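Local coordinates for beta-Ala-His dipeptidase (Homo sapiens, PDB 3DLJ), which hydrolyses Xaa-His dipeptides, above all carnosine and anserine, as a secreted zinc-dependent metallopeptidase of the M20A family, at residues L93-S98 with N168-I173; S205-I210 with I423-T428. All coordinates share one frame; numbering follows the deposited sequence.

In the fold
From the N terminus, strand 91-96 is the first to enter contact 1, and the chain returns to it with strand 168-174. The intervening loop carries strand 104-110 and helix 141-160, and with them the zinc ligands His110 and Asp143. The chain then passes through strand 201-204, in the same mixed sheet, into the segment 205-210 that opens contact 2. More than 200 residues later, strand 421-425 of the second sheet closes it. The two loops follow in series, neither nesting nor crossing, and the contact centres lie about 25 Å apart. Contact 1 pairs neighbouring strands within one sheet; contact 2 joins the loop leaving that sheet to the other sheet.

Contact 1: residues L93-S98 with N168-I173; sequences LAELGS and NIKFII
Phe171 turns the rim of its ring toward the strand opposite: Leu96 CB sits in the ring plane at the edge, 4.0 Å from CE1, while Ala94 CB lies 3.8 Å from CD1. From its own strand, Ile169 CG2 sits over one ring face, near the rim, 3.6 Å above the plane. Trp151 of helix 141-160 meets this ring nearly perpendicularly, and Leu63 of helix 46-65 touches both Ala94 and Phe171, so this apolar side of the sheet is packed against helices.

The other side carries Leu93, Glu95, Lys170 and Ile172. Leu93 and Ile172 lie side by side and point the same way; Ile172 CG1, anti to the backbone N (chi1 179°), meets Leu93 CD2 at 3.6 Å. Glu95 and Lys170 run alongside each other in the same fashion, yet Glu95 OE2 stays 4.4 Å from Lys170 NZ, beyond a salt bridge. Each has a partner elsewhere: Glu95 OE1 forms a salt bridge with Arg69, and Lys170 NZ donates to Phe195 O and makes a cation-pi contact with the Phe195 ring.

Beneath the side chains, two hydrogen-bonded antiparallel pairs set the register. Ala94 and Phe171 exchange both backbone bonds, Ala94 N reaching Phe171 O at 2.9 Å in an almost straight line (176°). Leu96 and Ile169 do likewise, and there Ile169 O is met by Leu96 N nearly along the C=O axis. At the end of the pairing, Asn168 OD1 comes within 3.0 Å of Gly97 C, while its ND2 is held by Asp99 O and Thr104 OG1. The chemistry thus divides the labour: backbone bonds fix the strand alignment, one face is apolar throughout, and the other mixes the Leu93-Ile172 pair with charges engaged mainly by neighbours beyond these two strands.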
loop_
_atom_site.group_PDB
_atom_site.type_symbol
_atom_site.label_atom_id
_atom_site.label_comp_id
_atom_site.label_asym_id
_atom_site.label_seq_id
_atom_site.Cartn_x
_atom_site.Cartn_y
_atom_site.Cartn_z
ATOM N N LEU A 93 15.621 11.154 -7.008
ATOM C CA LEU A 93 15.689 10.705 -8.392
ATOM C C LEU A 93 17.123 10.311 -8.702
ATOM O O LEU A 93 17.965 11.187 -8.937
ATOM C CB LEU A 93 15.228 11.808 -9.345
ATOM C CG LEU A 93 13.749 12.217 -9.356
ATOM C CD1 LEU A 93 13.552 13.270 -10.432
ATOM C CD2 LEU A 93 12.855 11.030 -9.625
ATOM N N ALA A 94 17.390 9.002 -8.704
ATOM C CA ALA A 94 18.762 8.472 -8.798
ATOM C C ALA A 94 18.979 7.548 -9.996
ATOM O O ALA A 94 18.082 6.789 -10.364
ATOM C CB ALA A 94 19.129 7.753 -7.506
ATOM N N GLU A 95 20.163 7.632 -10.616
ATOM C CA GLU A 95 20.542 6.729 -11.710
ATOM C C GLU A 95 21.870 6.014 -11.430
ATOM O O GLU A 95 22.862 6.640 -11.071
ATOM C CB GLU A 95 20.523 7.432 -13.101
ATOM C CG GLU A 95 21.816 8.094 -13.599
ATOM C CD GLU A 95 21.676 8.808 -14.968
ATOM O OE1 GLU A 95 21.907 10.037 -15.057
ATOM O OE2 GLU A 95 21.353 8.139 -15.972
ATOM N N LEU A 96 21.868 4.694 -11.595
ATOM C CA LEU A 96 23.070 3.886 -11.472
ATOM C C LEU A 96 23.418 3.260 -12.827
ATOM O O LEU A 96 22.881 2.210 -13.195
ATOM C CB LEU A 96 22.880 2.806 -10.401
ATOM C CG LEU A 96 24.047 1.859 -10.091
ATOM C CD1 LEU A 96 25.256 2.579 -9.526
ATOM C CD2 LEU A 96 23.562 0.811 -9.121
ATOM N N GLY A 97 24.313 3.920 -13.558
ATOM C CA GLY A 97 24.656 3.519 -14.921
ATOM C C GLY A 97 23.789 4.186 -15.982
ATOM O O GLY A 97 22.570 4.349 -15.800
ATOM N N SER A 98 24.433 4.569 -17.083
ATOM C CA SER A 98 23.792 5.118 -18.279
ATOM C C SER A 98 24.433 4.502 -19.531
ATOM O O SER A 98 24.575 5.162 -20.564
ATOM C CB SER A 98 23.990 6.624 -18.313
ATOM O OG SER A 98 23.118 7.242 -17.392
ATOM N N ASN A 168 21.052 -0.874 -16.518
ATOM C CA ASN A 168 21.095 0.395 -15.809
ATOM C C ASN A 168 19.925 0.407 -14.817
ATOM O O ASN A 168 18.886 -0.220 -15.047
ATOM C CB ASN A 168 21.004 1.601 -16.761
ATOM C CG ASN A 168 22.115 1.630 -17.818
ATOM O OD1 ASN A 168 23.313 1.595 -17.515
ATOM N ND2 ASN A 168 21.706 1.730 -19.074
ATOM N N ILE A 169 20.096 1.088 -13.694
ATOM C CA ILE A 169 19.050 1.136 -12.688
ATOM C C ILE A 169 18.772 2.562 -12.288
ATOM O O ILE A 169 19.676 3.331 -11.950
ATOM C CB ILE A 169 19.400 0.281 -11.441
ATOM C CG1 ILE A 169 19.532 -1.196 -11.853
ATOM C CG2 ILE A 169 18.333 0.456 -10.338
ATOM C CD1 ILE A 169 19.864 -2.138 -10.702
ATOM N N LYS A 170 17.495 2.900 -12.361
ATOM C CA LYS A 170 17.001 4.152 -11.869
ATOM C C LYS A 170 16.162 3.931 -10.601
ATOM O O LYS A 170 15.520 2.881 -10.421
ATOM C CB LYS A 170 16.242 4.903 -12.976
ATOM C CG LYS A 170 17.174 5.487 -14.048
ATOM C CD LYS A 170 16.492 6.442 -15.026
ATOM C CE LYS A 170 17.541 7.320 -15.709
ATOM N NZ LYS A 170 17.126 7.949 -17.021
ATOM N N PHE A 171 16.214 4.911 -9.701
ATOM C CA PHE A 171 15.411 4.868 -8.476
ATOM C C PHE A 171 14.597 6.138 -8.397
ATOM O O PHE A 171 15.138 7.240 -8.580
ATOM C CB PHE A 171 16.290 4.776 -7.214
ATOM C CG PHE A 171 17.436 3.775 -7.298
ATOM C CD1 PHE A 171 18.591 4.059 -8.035
ATOM C CD2 PHE A 171 17.386 2.590 -6.572
ATOM C CE1 PHE A 171 19.653 3.174 -8.079
ATOM C CE2 PHE A 171 18.447 1.692 -6.605
ATOM C CZ PHE A 171 19.583 1.972 -7.364
ATOM N N ILE A 172 13.300 5.991 -8.155
ATOM C CA ILE A 172 12.454 7.119 -7.711
ATOM C C ILE A 172 11.841 6.802 -6.327
ATOM O O ILE A 172 10.960 5.947 -6.215
ATOM C CB ILE A 172 11.369 7.524 -8.760
ATOM C CG1 ILE A 172 10.503 8.673 -8.237
ATOM C CG2 ILE A 172 10.495 6.319 -9.205
ATOM C CD1 ILE A 172 9.472 9.153 -9.234
ATOM N N ILE A 173 12.345 7.465 -5.286
ATOM C CA ILE A 173 11.896 7.190 -3.924
ATOM C C ILE A 173 11.337 8.452 -3.279
ATOM O O ILE A 173 12.018 9.486 -3.207
ATOM C CB ILE A 173 13.036 6.613 -3.005
ATOM C CG1 ILE A 173 13.895 5.523 -3.701
ATOM C CG2 ILE A 173 12.486 6.171 -1.674
ATOM C CD1 ILE A 173 13.211 4.204 -4.057
#

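Contact 2: residues S205-I210 with I423-T428; sequences SDNLWI and IRDGST. With ZN (zinc ion), chain D.
The amide of Asn207 and the carboxylate of Asp425 cross obliquely, their planes 62° apart, and meet without a hydrogen bond. Asp425 OD1 rests 3.6 Å from Asn207 CB, and Asn207 ND2 stays 4.1 Å from the same oxygen. The amide oxygen is turned back on its own chain: chi1 of 51° sets Asn207 CG between the backbone N and the carbonyl carbon, and from there OD1 accepts from Asp206 N at 3.2 Å, the donor lying a little off the amide plane. On the carboxylate, the second oxygen takes two donors from one residue. Ser427 OG meets Asp425 OD2 from above the carboxylate plane, whereas Ser427 N, 2.9 Å away, uses the anti lone pair of Asp425 OD2. The latter bond closes an Asx turn over Gly426. An alanine in place of Asp425 lacks the carboxylate, and would probably leave Ser427 N and OG without this acceptor and the turn free to shift.

Isoleucine side chains extend the touch: Ile423 CD1 lies 3.8 Å from the carbonyl oxygen Leu208 O, a van der Waals contact, and the one apolar pair is Ile423 CG2 with Ile210 CG2 at 4.4 Å. Ile210 and Ile423 also reach helix 312-320, which packs against both segments.

Just before Asn207 the loop carries a zinc ligand. Asp206 binds a zinc ion through OD2; His110 and Asp143 complete its protein ligands, and Asp143 also serves the second zinc. Because Asn207 OD1 accepts from the backbone N of Asp206, Asn207 probably helps to position this ligand from the second shell. Asp206 belongs to the two-zinc site of an M20 metallopeptidase; the rest of the contact packs its loop against segment 423-428, which comes from strand 421-425 of the second sheet.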
loop_
_atom_site.group_PDB
_atom_site.type_symbol
_atom_site.label_atom_id
_atom_site.label_comp_id
_atom_site.label_asym_id
_atom_site.label_seq_id
_atom_site.Cartn_x
_atom_site.Cartn_y
_atom_site.Cartn_z
ATOM N N SER A 205 7.565 -2.804 -5.429
ATOM C CA SER A 205 7.508 -3.929 -4.523
ATOM C C SER A 205 6.869 -3.468 -3.214
ATOM O O SER A 205 7.561 -3.149 -2.239
ATOM C CB SER A 205 8.924 -4.480 -4.284
ATOM O OG SER A 205 8.905 -5.713 -3.575
ATOM N N ASP A 206 5.545 -3.429 -3.175
ATOM C CA ASP A 206 4.868 -2.923 -1.992
ATOM C C ASP A 206 3.535 -3.609 -1.819
ATOM O O ASP A 206 2.481 -2.970 -1.743
ATOM C CB ASP A 206 4.699 -1.408 -2.093
ATOM C CG ASP A 206 4.357 -0.752 -0.742
ATOM O OD1 ASP A 206 4.368 -1.460 0.306
ATOM O OD2 ASP A 206 4.055 0.475 -0.747
ATOM N N ASN A 207 3.585 -4.930 -1.768
ATOM C CA ASN A 207 2.382 -5.752 -1.701
ATOM C C ASN A 207 2.725 -7.153 -1.252
ATOM O O ASN A 207 3.909 -7.493 -1.124
ATOM C CB ASN A 207 1.595 -5.729 -3.021
ATOM C CG ASN A 207 2.448 -6.028 -4.235
ATOM O OD1 ASN A 207 3.422 -5.319 -4.559
ATOM N ND2 ASN A 207 2.052 -7.058 -4.950
ATOM N N LEU A 208 1.697 -7.943 -0.963
ATOM C CA LEU A 208 1.862 -9.203 -0.274
ATOM C C LEU A 208 1.482 -10.425 -1.122
ATOM O O LEU A 208 0.660 -10.333 -2.041
ATOM C CB LEU A 208 1.013 -9.192 0.999
ATOM C CG LEU A 208 1.084 -7.971 1.923
ATOM C CD1 LEU A 208 0.241 -8.232 3.141
ATOM C CD2 LEU A 208 2.515 -7.606 2.305
ATOM N N TRP A 209 2.084 -11.567 -0.791
ATOM C CA TRP A 209 1.642 -12.860 -1.316
ATOM C C TRP A 209 0.308 -13.196 -0.663
ATOM O O TRP A 209 -0.132 -12.492 0.232
ATOM C CB TRP A 209 2.649 -13.977 -1.035
ATOM C CG TRP A 209 4.066 -13.737 -1.499
ATOM C CD1 TRP A 209 4.494 -12.881 -2.475
ATOM C CD2 TRP A 209 5.237 -14.373 -0.987
ATOM N NE1 TRP A 209 5.865 -12.939 -2.594
ATOM C CE2 TRP A 209 6.346 -13.845 -1.690
ATOM C CE3 TRP A 209 5.462 -15.331 0.014
ATOM C CZ2 TRP A 209 7.660 -14.251 -1.438
ATOM C CZ3 TRP A 209 6.780 -15.741 0.266
ATOM C CH2 TRP A 209 7.862 -15.196 -0.461
ATOM N N ILE A 210 -0.342 -14.258 -1.124
ATOM C CA ILE A 210 -1.620 -14.672 -0.537
ATOM C C ILE A 210 -1.460 -16.006 0.215
ATOM O O ILE A 210 -2.216 -16.317 1.122
ATOM C CB ILE A 210 -2.787 -14.671 -1.599
ATOM C CG1 ILE A 210 -4.174 -14.705 -0.920
ATOM C CG2 ILE A 210 -2.603 -15.791 -2.657
ATOM C CD1 ILE A 210 -4.742 -13.308 -0.518
ATOM N N ILE A 423 -1.446 -13.142 -9.452
ATOM C CA ILE A 423 -2.533 -12.790 -8.546
ATOM C C ILE A 423 -2.995 -11.356 -8.788
ATOM O O ILE A 423 -2.284 -10.541 -9.388
ATOM C CB ILE A 423 -2.158 -13.045 -7.032
ATOM C CG1 ILE A 423 -0.982 -12.147 -6.585
ATOM C CG2 ILE A 423 -1.865 -14.541 -6.771
ATOM C CD1 ILE A 423 -0.757 -12.108 -5.106
ATOM N N ARG A 424 -4.217 -11.067 -8.356
ATOM C CA ARG A 424 -4.659 -9.696 -8.231
ATOM C C ARG A 424 -4.490 -9.292 -6.753
ATOM O O ARG A 424 -3.963 -10.072 -5.947
ATOM C CB ARG A 424 -6.096 -9.532 -8.741
ATOM C CG ARG A 424 -6.278 -9.795 -10.235
ATOM C CD ARG A 424 -7.588 -9.180 -10.764
ATOM N NE ARG A 424 -7.704 -9.254 -12.231
ATOM N N ASP A 425 -4.926 -8.083 -6.411
ATOM C CA ASP A 425 -4.773 -7.522 -5.076
ATOM C C ASP A 425 -6.038 -6.749 -4.744
ATOM O O ASP A 425 -6.575 -6.050 -5.592
ATOM C CB ASP A 425 -3.575 -6.564 -5.050
ATOM C CG ASP A 425 -2.964 -6.414 -3.670
ATOM O OD1 ASP A 425 -1.786 -6.794 -3.504
ATOM O OD2 ASP A 425 -3.636 -5.905 -2.749
ATOM N N GLY A 426 -6.497 -6.864 -3.503
ATOM C CA GLY A 426 -7.667 -6.133 -3.044
ATOM C C GLY A 426 -7.387 -4.680 -2.736
ATOM O O GLY A 426 -8.287 -3.851 -2.729
ATOM N N SER A 427 -6.121 -4.366 -2.489
ATOM C CA SER A 427 -5.723 -3.025 -2.155
ATOM C C SER A 427 -5.515 -2.232 -3.425
ATOM O O SER A 427 -5.689 -2.748 -4.527
ATOM C CB SER A 427 -4.465 -3.041 -1.277
ATOM O OG SER A 427 -3.342 -3.542 -1.983
ATOM N N THR A 428 -5.133 -0.973 -3.257
ATOM C CA THR A 428 -5.034 -0.008 -4.340
ATOM C C THR A 428 -3.588 0.451 -4.343
ATOM O O THR A 428 -2.988 0.730 -3.274
ATOM C CB THR A 428 -5.968 1.188 -4.062
ATOM O OG1 THR A 428 -7.286 0.695 -3.825
ATOM C CG2 THR A 428 -6.024 2.175 -5.216
HETATM ZN ZN ZN D . 3.665 1.240 0.886
#